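Local coordinates for protein taurocyamine kinase (Schistosoma mansoni, PDB 4WOD) that reversibly transfers phosphate between ATP and taurocyamine with the help of magnesium, as a duplicated member of the ATP:guanido phosphotransferase family, at residues T330-D333 with A334-M338; G196-I199 with D200-T203; F470-L473 with D474-G477. The protein carries 4 engineered substitutions. All blocks are in the same frame, centred on the assembly; numbering follows the deposited sequence.

Contact 1 (T330-D333 with A334-M338)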
loop_
_atom_site.group_PDB
_atom_site.type_symbol
_atom_site.label_atom_id
_atom_site.label_comp_id
_atom_site.label_asym_id
_atom_site.label_seq_id
_atom_site.Cartn_x
_atom_site.Cartn_y
_atom_site.Cartn_z
ATOM N N THR A 330 26.376 2.903 5.551
ATOM C CA THR A 330 27.067 2.458 6.756
ATOM C C THR A 330 26.096 2.154 7.894
ATOM O O THR A 330 24.901 2.485 7.832
ATOM C CB THR A 330 28.067 3.503 7.268
ATOM O OG1 THR A 330 27.335 4.651 7.702
ATOM C CG2 THR A 330 29.040 3.886 6.189
ATOM N N GLU A 331 26.631 1.553 8.951
ATOM C CA GLU A 331 25.860 1.262 10.148
ATOM C C GLU A 331 25.322 2.560 10.749
ATOM O O GLU A 331 24.163 2.633 11.167
ATOM C CB GLU A 331 26.722 0.504 11.172
ATOM C CG GLU A 331 27.105 -0.918 10.749
ATOM C CD GLU A 331 28.355 -1.003 9.858
ATOM O OE1 GLU A 331 28.820 0.031 9.285
ATOM O OE2 GLU A 331 28.874 -2.130 9.736
ATOM N N LEU A 332 26.174 3.582 10.759
ATOM C CA LEU A 332 25.788 4.893 11.242
ATOM C C LEU A 332 24.654 5.457 10.381
ATOM O O LEU A 332 23.665 5.931 10.926
ATOM C CB LEU A 332 26.984 5.845 11.244
ATOM C CG LEU A 332 26.675 7.245 11.787
ATOM C CD1 LEU A 332 26.071 7.181 13.193
ATOM C CD2 LEU A 332 27.940 8.081 11.788
ATOM N N ASP A 333 24.780 5.375 9.051
ATOM C CA ASP A 333 23.689 5.786 8.168
ATOM C C ASP A 333 22.395 5.061 8.511
ATOM O O ASP A 333 21.328 5.689 8.551
ATOM C CB ASP A 333 24.005 5.528 6.685
ATOM C CG ASP A 333 25.196 6.312 6.172
ATOM O OD1 ASP A 333 25.540 7.381 6.717
ATOM O OD2 ASP A 333 25.798 5.842 5.194
ATOM N N ALA A 334 22.482 3.743 8.745
ATOM C CA ALA A 334 21.296 2.918 9.011
ATOM C C ALA A 334 20.613 3.249 10.345
ATOM O O ALA A 334 19.389 3.384 10.397
ATOM C CB ALA A 334 21.647 1.426 8.977
ATOM N N VAL A 335 21.379 3.376 11.425
ATOM C CA VAL A 335 20.746 3.689 12.697
ATOM C C VAL A 335 20.223 5.144 12.680
ATOM O O VAL A 335 19.213 5.454 13.319
ATOM C CB VAL A 335 21.711 3.429 13.902
ATOM C CG1 VAL A 335 22.821 4.464 13.955
ATOM C CG2 VAL A 335 20.951 3.421 15.199
ATOM N N THR A 336 20.879 6.024 11.927
ATOM C CA THR A 336 20.378 7.395 11.755
ATOM C C THR A 336 19.047 7.380 10.973
ATOM O O THR A 336 18.069 8.016 11.368
ATOM C CB THR A 336 21.396 8.285 11.035
ATOM O OG1 THR A 336 22.599 8.365 11.816
ATOM C CG2 THR A 336 20.829 9.680 10.817
ATOM N N GLU A 337 19.006 6.636 9.878
ATOM C CA GLU A 337 17.744 6.451 9.158
ATOM C C GLU A 337 16.628 5.983 10.096
ATOM O O GLU A 337 15.518 6.542 10.095
ATOM C CB GLU A 337 17.918 5.448 8.015
ATOM C CG GLU A 337 16.628 5.206 7.233
ATOM C CD GLU A 337 16.741 4.058 6.241
ATOM O OE1 GLU A 337 16.864 2.893 6.680
ATOM O OE2 GLU A 337 16.709 4.318 5.020
ATOM N N MET A 338 16.930 4.978 10.918
ATOM C CA MET A 338 15.978 4.483 11.894
ATOM C C MET A 338 15.526 5.595 12.834
ATOM O O MET A 338 14.331 5.821 13.030
ATOM C CB MET A 338 16.587 3.340 12.713
ATOM C CG MET A 338 15.653 2.761 13.763
ATOM S SD MET A 338 15.873 3.527 15.399
ATOM C CE MET A 338 14.837 2.500 16.422
#
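Thr336 turns OG1 back along its helix, anti to its own carbonyl carbon (chi1 -61°), which places the hydroxyl above the carbonyl plane of Leu332, where OG1 donates to Leu332 O at 2.8 Å. The same oxygen accepts Thr336 N at 3.0 Å; the two donors reach it from opposite faces of the carbonyl plane, the hydroxyl lying 38° out of it. Leu332 sends CG away from its backbone N (chi1 -178°), leaving CD1 at the flank of the helix, 3.9 Å from Thr336 OG1 and 4.3 Å from Val335 CG1. At the helix start the chain is closed on itself: Asp333 N donates to Thr330 OG1 at 3.0 Å and nearly straight, while Thr330 N donates to Asp333 OD2, also at 3.0 Å, from above the carboxylate plane. Backbone bonds such as Val335 N to Glu331 O, 2.9 Å, continue the winding. Glu331 turns its carboxylate off the helix to Asn98 N and Ser97 OG, and Val335 packs on Leu236 and Tyr240 of helix 236-251. The reciprocal Thr330 and Asp333 bonds are a capping box, with Thr330 as N-cap of helix 331-355 in the C-terminal catalytic domain of the first repeat.

Contact 2 (G196-I199 with D200-T203)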
loop_
_atom_site.group_PDB
_atom_site.type_symbol
_atom_site.label_atom_id
_atom_site.label_comp_id
_atom_site.label_asym_id
_atom_site.label_seq_id
_atom_site.Cartn_x
_atom_site.Cartn_y
_atom_site.Cartn_z
ATOM N N GLY A 196 18.097 -26.071 5.232
ATOM C CA GLY A 196 19.148 -26.783 5.954
ATOM C C GLY A 196 19.535 -26.214 7.311
ATOM O O GLY A 196 20.600 -26.528 7.846
ATOM N N GLY A 197 18.675 -25.382 7.884
ATOM C CA GLY A 197 19.008 -24.710 9.133
ATOM C C GLY A 197 19.032 -25.537 10.410
ATOM O O GLY A 197 19.590 -25.102 11.427
ATOM N N TYR A 198 18.428 -26.720 10.387
ATOM C CA TYR A 198 18.299 -27.488 11.629
ATOM C C TYR A 198 18.995 -28.843 11.558
ATOM O O TYR A 198 18.691 -29.742 12.332
ATOM C CB TYR A 198 16.821 -27.682 11.977
ATOM C CG TYR A 198 16.058 -26.390 12.170
ATOM C CD1 TYR A 198 16.633 -25.306 12.831
ATOM C CD2 TYR A 198 14.765 -26.248 11.679
ATOM C CE1 TYR A 198 15.931 -24.126 13.014
ATOM C CE2 TYR A 198 14.053 -25.079 11.860
ATOM C CZ TYR A 198 14.636 -24.018 12.521
ATOM O OH TYR A 198 13.916 -22.860 12.691
ATOM N N ILE A 199 19.921 -28.988 10.619
ATOM C CA ILE A 199 20.648 -30.229 10.464
ATOM C C ILE A 199 21.505 -30.472 11.723
ATOM O O ILE A 199 22.116 -29.536 12.251
ATOM C CB ILE A 199 21.506 -30.186 9.191
ATOM C CG1 ILE A 199 20.591 -30.004 7.967
ATOM C CG2 ILE A 199 22.415 -31.412 9.074
ATOM C CD1 ILE A 199 21.328 -29.734 6.702
ATOM N N ASP A 200 21.499 -31.714 12.206
ATOM C CA ASP A 200 22.212 -32.133 13.419
ATOM C C ASP A 200 21.733 -31.381 14.663
ATOM O O ASP A 200 22.519 -31.165 15.586
ATOM C CB ASP A 200 23.724 -31.937 13.280
ATOM C CG ASP A 200 24.309 -32.607 12.042
ATOM O OD1 ASP A 200 23.961 -33.765 11.773
ATOM O OD2 ASP A 200 25.122 -31.959 11.334
ATOM N N TRP A 201 20.459 -30.990 14.681
ATOM C CA TRP A 201 19.845 -30.302 15.829
ATOM C C TRP A 201 19.953 -31.183 17.077
ATOM O O TRP A 201 19.665 -32.366 17.005
ATOM C CB TRP A 201 18.370 -29.981 15.535
ATOM C CG TRP A 201 17.698 -29.167 16.596
ATOM C CD1 TRP A 201 16.954 -29.640 17.648
ATOM C CD2 TRP A 201 17.711 -27.739 16.728
ATOM N NE1 TRP A 201 16.501 -28.596 18.417
ATOM C CE2 TRP A 201 16.951 -27.420 17.883
ATOM C CE3 TRP A 201 18.281 -26.698 15.985
ATOM C CZ2 TRP A 201 16.754 -26.107 18.308
ATOM C CZ3 TRP A 201 18.081 -25.394 16.411
ATOM C CH2 TRP A 201 17.326 -25.111 17.563
ATOM N N PRO A 202 20.340 -30.617 18.228
ATOM C CA PRO A 202 20.605 -29.208 18.499
ATOM C C PRO A 202 22.089 -28.921 18.615
ATOM O O PRO A 202 22.449 -27.930 19.217
ATOM C CB PRO A 202 19.933 -29.014 19.848
ATOM C CG PRO A 202 20.306 -30.301 20.565
ATOM C CD PRO A 202 20.362 -31.393 19.488
ATOM N N THR A 203 22.940 -29.773 18.052
ATOM C CA THR A 203 24.383 -29.618 18.248
ATOM C C THR A 203 24.965 -28.380 17.558
ATOM O O THR A 203 24.450 -27.893 16.536
ATOM C CB THR A 203 25.155 -30.877 17.758
ATOM O OG1 THR A 203 24.943 -31.070 16.357
ATOM C CG2 THR A 203 24.680 -32.125 18.508
#
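Two overlapping beta turns carry the chain from helix 190-194 toward strand 206-210: a type I turn from Gly196 to Ile199, and a type II turn from Tyr198 to Trp201. Gly196, at positive phi, is the C-prime residue of the Schellman motif that ends the helix. The second turn is closed by Trp201 N and Tyr198 O, a weak bond of 3.2 Å bent to 133° at the hydrogen. The two aromatic side chains at its ends lie side by side and point the same way. Tyr198 CD1 approaches the benzo part of the indole, 3.8 Å from Trp201 CE3 and 3.9 Å from Trp201 CZ3. The Tyr198 ring and the six-membered ring of Trp201 meet obliquely, their planes at 78° and their centroids 5.4 Å apart. Trp201 swings CG to the side remote from its backbone N (chi1 -175°), which sets the indole beside the tyrosine, and Pro202, whose preceding peptide bond is cis, lays CB over one indole face near the rim. At the turn's corner, Ile199 CG2 rests against the Asp200 carboxylate, 3.6 Å from Asp200 OD2. Asp200 O receives both Thr203 N and Thr203 OG1, the hydroxyl in the carbonyl plane. Beyond the turn, Tyr198 OH accepts from Asp189 N and Asp200 OD2 forms a salt bridge to Arg142 of helix 139-154. Arg205 NH2 bonds to the carbonyl oxygens of Gly197 and Ile199. The Arg142 charge probably stabilises the Asp200 carboxylate in its ionised form. With one weak backbone bond across it, the turn probably owes part of its shape to aromatic packing and to polar ties with the neighbouring helix and loops.

Contact 3 (F470-L473 with D474-G477)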
loop_
_atom_site.group_PDB
_atom_site.type_symbol
_atom_site.label_atom_id
_atom_site.label_comp_id
_atom_site.label_asym_id
_atom_site.label_seq_id
_atom_site.Cartn_x
_atom_site.Cartn_y
_atom_site.Cartn_z
ATOM N N PHE A 470 -32.669 13.525 -28.943
ATOM C CA PHE A 470 -31.612 12.697 -29.506
ATOM C C PHE A 470 -32.164 11.287 -29.630
ATOM O O PHE A 470 -33.135 10.940 -28.963
ATOM C CB PHE A 470 -30.341 12.732 -28.644
ATOM C CG PHE A 470 -30.599 12.619 -27.156
ATOM C CD1 PHE A 470 -30.551 13.742 -26.345
ATOM C CD2 PHE A 470 -30.882 11.396 -26.575
ATOM C CE1 PHE A 470 -30.794 13.654 -24.979
ATOM C CE2 PHE A 470 -31.118 11.297 -25.200
ATOM C CZ PHE A 470 -31.074 12.430 -24.406
ATOM N N GLY A 471 -31.568 10.480 -30.492
ATOM C CA GLY A 471 -32.056 9.138 -30.709
ATOM C C GLY A 471 -30.900 8.168 -30.825
ATOM O O GLY A 471 -30.169 7.931 -29.860
ATOM N N ASP A 472 -30.742 7.595 -32.012
ATOM C CA ASP A 472 -29.634 6.702 -32.300
ATOM C C ASP A 472 -28.575 7.442 -33.111
ATOM O O ASP A 472 -28.762 7.741 -34.295
ATOM C CB ASP A 472 -30.123 5.467 -33.053
ATOM C CG ASP A 472 -29.063 4.386 -33.158
ATOM O OD1 ASP A 472 -27.856 4.722 -33.190
ATOM O OD2 ASP A 472 -29.445 3.192 -33.206
ATOM N N LEU A 473 -27.448 7.714 -32.471
ATOM C CA LEU A 473 -26.393 8.501 -33.083
ATOM C C LEU A 473 -25.630 7.745 -34.179
ATOM O O LEU A 473 -24.748 8.312 -34.831
ATOM C CB LEU A 473 -25.410 8.968 -32.012
ATOM C CG LEU A 473 -25.967 9.562 -30.718
ATOM C CD1 LEU A 473 -24.831 10.001 -29.792
ATOM C CD2 LEU A 473 -26.915 10.705 -30.978
ATOM N N ASP A 474 -25.955 6.468 -34.364
ATOM C CA ASP A 474 -25.284 5.629 -35.351
ATOM C C ASP A 474 -26.086 4.352 -35.620
ATOM O O ASP A 474 -25.690 3.272 -35.190
ATOM C CB ASP A 474 -23.866 5.275 -34.881
ATOM C CG ASP A 474 -23.095 4.444 -35.903
ATOM O OD1 ASP A 474 -23.057 4.827 -37.093
ATOM O OD2 ASP A 474 -22.533 3.400 -35.511
ATOM N N PRO A 475 -27.220 4.478 -36.335
ATOM C CA PRO A 475 -28.087 3.330 -36.625
ATOM C C PRO A 475 -27.360 2.281 -37.454
ATOM O O PRO A 475 -27.582 1.080 -37.268
ATOM C CB PRO A 475 -29.247 3.944 -37.432
ATOM C CG PRO A 475 -29.118 5.419 -37.270
ATOM C CD PRO A 475 -27.673 5.696 -37.027
ATOM N N THR A 476 -26.501 2.758 -38.356
ATOM C CA THR A 476 -25.797 1.925 -39.330
ATOM C C THR A 476 -24.817 0.947 -38.691
ATOM O O THR A 476 -25.059 0.406 -37.614
ATOM C CB THR A 476 -25.010 2.791 -40.348
ATOM O OG1 THR A 476 -23.798 3.268 -39.745
ATOM C CG2 THR A 476 -25.852 3.969 -40.832
ATOM N N GLY A 477 -23.706 0.723 -39.381
ATOM C CA GLY A 477 -22.683 -0.172 -38.896
ATOM C C GLY A 477 -22.029 0.396 -37.658
ATOM O O GLY A 477 -22.589 0.367 -36.564
HETATM O O HOH W 1 -26.916 2.140 -32.909
#
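Asp472 reaches forward along the chain: its CG stands anti to the backbone N (chi1 -170°), and the carboxylate comes to lie beside the backbone of Asp474 and Pro475. Asp472 OD1 accepts Asp474 N at 2.8 Å with an angle of 157° at the hydrogen, using the anti side of the oxygen, 25° out of the carboxylate plane. This bond to the amide two residues on makes an Asx turn in the loop that leads to strand 480-489. The carboxylate also lies against the proline backbone, Asp472 OD2 being 3.7 Å from Pro475 CA. Pro475 in turn brings its ring back to the preceding backbone, with CD 3.6 Å from Asp472 O. A water lies within hydrogen-bonding distance of Asp474 O (2.8 Å) and, more weakly, Asp472 OD2; with more acceptors near it than protons, its bonds are probably shared. Leu473 turns its side chain to Ala703 of helix 695-715. Asp474 points its carboxylate elsewhere: OD2 bonds to Phe479 N and Ile480 N, and OD1 takes a weak bond from Thr476 OG1. The two acids thus divide their work, one holding an amide inside the bend and the other holding amides where strand 480-489 begins. Asp472 OD1 and Asp474 OD2 are 6.0 Å apart, and the N-H groups they accept would probably ease the like charges.

How the contacts relate
Contact 2 comes first along the chain, in the loop between helix 190-194 and strand 206-210; its turns lead the chain from that helix into strand 206-210 of the first catalytic sheet and tie it to helix 139-154. Contact 1 follows in the same catalytic domain and starts helix 331-355 beside helix 236-251 and strand 318-323. Contact 3 belongs to the second repeat, bending the approach to strand 480-489 beside helix 695-715. All three are local and in series, so none nests in or crosses another. Contacts 1 and 2 have centres about 33 Å apart, whereas contact 3 lies across the chain's centre from both.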